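Local coordinates for probable quinone reductase Qor (NADPH:quinone reductase) (Zeta-crystallin homolog protein) (Mycobacterium tuberculosis, PDB 4RVU) that probably catalyses the NADPH-dependent reduction of quinones, passing electrons from the bound cofactor to its substrates, at residues A[132-137]-A[163-168]. Residues are numbered along the deposited sequence; the frame is centred on the assembly and turned at random.
With NDP (NADPH dihydro-nicotinamide-adenine-dinucleotide phosphate), chain E.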
loop_
_atom_site.group_PDB
_atom_site.type_symbol
_atom_site.label_atom_id
_atom_site.label_comp_id
_atom_site.label_asym_id
_atom_site.label_seq_id
_atom_site.Cartn_x
_atom_site.Cartn_y
_atom_site.Cartn_z
ATOM N N THR A 132 -14.944 0.178 -11.159
ATOM C CA THR A 132 -13.699 0.745 -10.646
ATOM C C THR A 132 -13.952 1.573 -9.388
ATOM O O THR A 132 -13.259 1.404 -8.393
ATOM C CB THR A 132 -12.991 1.581 -11.709
ATOM O OG1 THR A 132 -12.682 0.741 -12.831
ATOM C CG2 THR A 132 -11.703 2.185 -11.158
ATOM N N ALA A 133 -14.946 2.457 -9.423
ATOM C CA ALA A 133 -15.301 3.208 -8.219
ATOM C C ALA A 133 -15.662 2.256 -7.079
ATOM O O ALA A 133 -15.263 2.473 -5.933
ATOM C CB ALA A 133 -16.442 4.188 -8.501
ATOM N N HIS A 134 -16.388 1.183 -7.390
ATOM C CA HIS A 134 -16.764 0.222 -6.356
ATOM C C HIS A 134 -15.534 -0.370 -5.677
ATOM O O HIS A 134 -15.430 -0.347 -4.448
ATOM C CB HIS A 134 -17.615 -0.917 -6.923
ATOM C CG HIS A 134 -18.104 -1.871 -5.880
ATOM N ND1 HIS A 134 -17.355 -2.944 -5.438
ATOM C CD2 HIS A 134 -19.258 -1.902 -5.170
ATOM C CE1 HIS A 134 -18.035 -3.600 -4.514
ATOM N NE2 HIS A 134 -19.193 -2.988 -4.332
ATOM N N TYR A 135 -14.606 -0.915 -6.461
ATOM C CA TYR A 135 -13.463 -1.580 -5.834
ATOM C C TYR A 135 -12.579 -0.568 -5.101
ATOM O O TYR A 135 -11.987 -0.877 -4.059
ATOM C CB TYR A 135 -12.694 -2.499 -6.819
ATOM C CG TYR A 135 -11.639 -1.869 -7.733
ATOM C CD1 TYR A 135 -10.457 -1.342 -7.210
ATOM C CD2 TYR A 135 -11.792 -1.888 -9.119
ATOM C CE1 TYR A 135 -9.490 -0.795 -8.023
ATOM C CE2 TYR A 135 -10.820 -1.350 -9.951
ATOM C CZ TYR A 135 -9.671 -0.809 -9.391
ATOM O OH TYR A 135 -8.685 -0.270 -10.192
ATOM N N LEU A 136 -12.516 0.649 -5.630
ATOM C CA LEU A 136 -11.720 1.698 -4.986
ATOM C C LEU A 136 -12.284 2.056 -3.609
ATOM O O LEU A 136 -11.519 2.224 -2.654
ATOM C CB LEU A 136 -11.624 2.940 -5.883
ATOM C CG LEU A 136 -10.668 2.877 -7.078
ATOM C CD1 LEU A 136 -10.812 4.105 -7.988
ATOM C CD2 LEU A 136 -9.212 2.688 -6.637
ATOM N N LEU A 137 -13.610 2.156 -3.512
ATOM C CA LEU A 137 -14.293 2.593 -2.286
ATOM C C LEU A 137 -14.617 1.469 -1.316
ATOM O O LEU A 137 -14.844 1.717 -0.137
ATOM C CB LEU A 137 -15.595 3.309 -2.631
ATOM C CG LEU A 137 -15.460 4.641 -3.345
ATOM C CD1 LEU A 137 -16.819 5.085 -3.846
ATOM C CD2 LEU A 137 -14.890 5.672 -2.398
ATOM N N THR A 163 -17.249 10.414 -6.469
ATOM C CA THR A 163 -17.710 11.533 -5.651
ATOM C C THR A 163 -19.120 11.274 -5.139
ATOM O O THR A 163 -19.373 11.360 -3.931
ATOM C CB THR A 163 -17.638 12.835 -6.439
ATOM O OG1 THR A 163 -16.266 13.082 -6.774
ATOM C CG2 THR A 163 -18.181 14.006 -5.626
ATOM N N GLN A 164 -20.018 10.889 -6.045
ATOM C CA GLN A 164 -21.387 10.596 -5.653
ATOM C C GLN A 164 -21.467 9.454 -4.666
ATOM O O GLN A 164 -22.177 9.544 -3.658
ATOM C CB GLN A 164 -22.226 10.251 -6.874
ATOM C CG GLN A 164 -22.391 11.383 -7.860
ATOM C CD GLN A 164 -23.209 10.942 -9.051
ATOM O OE1 GLN A 164 -24.437 10.871 -8.980
ATOM N NE2 GLN A 164 -22.532 10.615 -10.148
ATOM N N TRP A 165 -20.745 8.376 -4.964
ATOM C CA TRP A 165 -20.860 7.153 -4.183
ATOM C C TRP A 165 -20.280 7.358 -2.787
ATOM O O TRP A 165 -20.904 6.988 -1.792
ATOM C CB TRP A 165 -20.154 5.995 -4.889
ATOM C CG TRP A 165 -20.759 4.661 -4.592
ATOM C CD1 TRP A 165 -21.540 4.327 -3.518
ATOM C CD2 TRP A 165 -20.668 3.480 -5.406
ATOM N NE1 TRP A 165 -21.922 3.004 -3.607
ATOM C CE2 TRP A 165 -21.406 2.467 -4.759
ATOM C CE3 TRP A 165 -20.024 3.186 -6.608
ATOM C CZ2 TRP A 165 -21.531 1.178 -5.289
ATOM C CZ3 TRP A 165 -20.149 1.905 -7.134
ATOM C CH2 TRP A 165 -20.894 0.918 -6.472
ATOM N N ALA A 166 -19.095 7.960 -2.718
ATOM C CA ALA A 166 -18.484 8.291 -1.430
ATOM C C ALA A 166 -19.388 9.219 -0.609
ATOM O O ALA A 166 -19.598 8.996 0.583
ATOM C CB ALA A 166 -17.093 8.915 -1.629
ATOM N N THR A 167 -19.937 10.247 -1.248
ATOM C CA THR A 167 -20.848 11.172 -0.564
ATOM C C THR A 167 -22.048 10.429 0.018
ATOM O O THR A 167 -22.435 10.656 1.164
ATOM C CB THR A 167 -21.324 12.269 -1.510
ATOM O OG1 THR A 167 -20.184 13.036 -1.921
ATOM C CG2 THR A 167 -22.326 13.186 -0.813
ATOM N N HIS A 168 -22.623 9.525 -0.770
ATOM C CA HIS A 168 -23.718 8.683 -0.298
ATOM C C HIS A 168 -23.318 7.857 0.918
ATOM O O HIS A 168 -24.140 7.613 1.805
ATOM C CB HIS A 168 -24.193 7.744 -1.406
ATOM C CG HIS A 168 -25.154 6.700 -0.932
ATOM N ND1 HIS A 168 -26.450 6.996 -0.562
ATOM C CD2 HIS A 168 -25.005 5.366 -0.752
ATOM C CE1 HIS A 168 -27.061 5.886 -0.185
ATOM N NE2 HIS A 168 -26.205 4.884 -0.290
HETATM P PA NDP E . -11.656 10.773 -17.268
HETATM O O1A NDP E . -13.059 10.889 -17.792
HETATM O O2A NDP E . -11.388 11.013 -15.810
HETATM O O5B NDP E . -10.704 11.738 -18.131
HETATM C C5B NDP E . -9.390 12.045 -17.677
HETATM C C4B NDP E . -9.462 13.334 -16.876
HETATM O O4B NDP E . -8.257 13.558 -16.145
HETATM C C3B NDP E . -9.622 14.542 -17.782
HETATM O O3B NDP E . -10.995 14.820 -18.058
HETATM C C2B NDP E . -8.965 15.657 -16.996
HETATM O O2B NDP E . -9.934 16.400 -16.268
HETATM C C1B NDP E . -8.011 14.959 -16.037
HETATM N N9A NDP E . -6.634 15.297 -16.464
HETATM C C8A NDP E . -5.718 15.944 -15.725
HETATM N N7A NDP E . -4.566 16.113 -16.417
HETATM C C5A NDP E . -4.742 15.573 -17.634
HETATM C C6A NDP E . -3.925 15.411 -18.858
HETATM N N6A NDP E . -2.657 15.875 -18.911
HETATM N N1A NDP E . -4.489 14.788 -19.913
HETATM C C2A NDP E . -5.750 14.325 -19.866
HETATM N N3A NDP E . -6.547 14.438 -18.793
HETATM C C4A NDP E . -6.110 15.040 -17.663
HETATM O O3 NDP E . -11.092 9.328 -17.673
HETATM P PN NDP E . -11.746 7.975 -17.111
HETATM O O1N NDP E . -12.880 8.331 -16.187
HETATM O O2N NDP E . -11.970 7.057 -18.284
HETATM O O5D NDP E . -10.555 7.363 -16.226
HETATM C C5D NDP E . -10.022 8.095 -15.126
HETATM C C4D NDP E . -8.619 7.600 -14.811
HETATM O O4D NDP E . -8.688 6.340 -14.146
HETATM C C3D NDP E . -7.821 7.371 -16.078
HETATM O O3D NDP E . -6.473 7.769 -15.831
HETATM C C2D NDP E . -7.867 5.875 -16.300
HETATM O O2D NDP E . -6.668 5.430 -16.937
HETATM C C1D NDP E . -7.985 5.339 -14.882
HETATM N N1N NDP E . -8.717 4.077 -14.770
HETATM C C2N NDP E . -8.159 3.084 -14.075
HETATM C C3N NDP E . -8.790 1.860 -13.903
HETATM C C7N NDP E . -8.100 0.787 -13.116
HETATM O O7N NDP E . -8.681 -0.264 -12.908
HETATM N N7N NDP E . -6.871 1.017 -12.657
HETATM C C4N NDP E . -10.156 1.601 -14.493
HETATM C C5N NDP E . -10.657 2.765 -15.213
HETATM C C6N NDP E . -9.929 3.945 -15.318
HETATM P P2B NDP E . -9.563 17.828 -15.626
HETATM O O1X NDP E . -8.070 17.919 -15.771
HETATM O O2X NDP E . -10.321 18.819 -16.460
HETATM O O3X NDP E . -10.053 17.736 -14.210
#
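Trp165 makes the largest share of the contact between helix 120-140 and helix 157-168, whose short segments pass with axes 10.3 Å apart at 41°. Its CG lies anti to the backbone N (chi1 -151°), which carries the six-membered ring over to the other helix. There CH2 meets the edge of the His134 imidazole near its plane, 3.5 Å from His134 CD2; the ring planes stand at 58°, so the pair is oblique rather than stacked. Ala133 CB lies 4.2 Å from Trp165 CE3, and at the base of the indole Leu137 CD1 sits 3.6 Å from Trp165 CB. The other branch, Leu137 CD2, reaches Ala166 CB at 4.0 Å. Elsewhere, Tyr135 OH donates a 2.7 Å hydrogen bond to NADPH O7N, and Thr132 OG1 lies 3.1 Å from the nicotinamide C4N, the hydride-carrying carbon. The contact is thus apolar and buried, joining the helix that follows strand 148-151 and the glycine-rich turn, consistent with a Rossmann-type βαβ unit, to helix 120-140. His134 meets the indole through carbon; hydrogen bonds at both nitrogens, ND1 to Arg286 and NE2 to Glu289 of helix 280-295, would fix the ring's rotation and fit a neutral imidazole protonated on NE2.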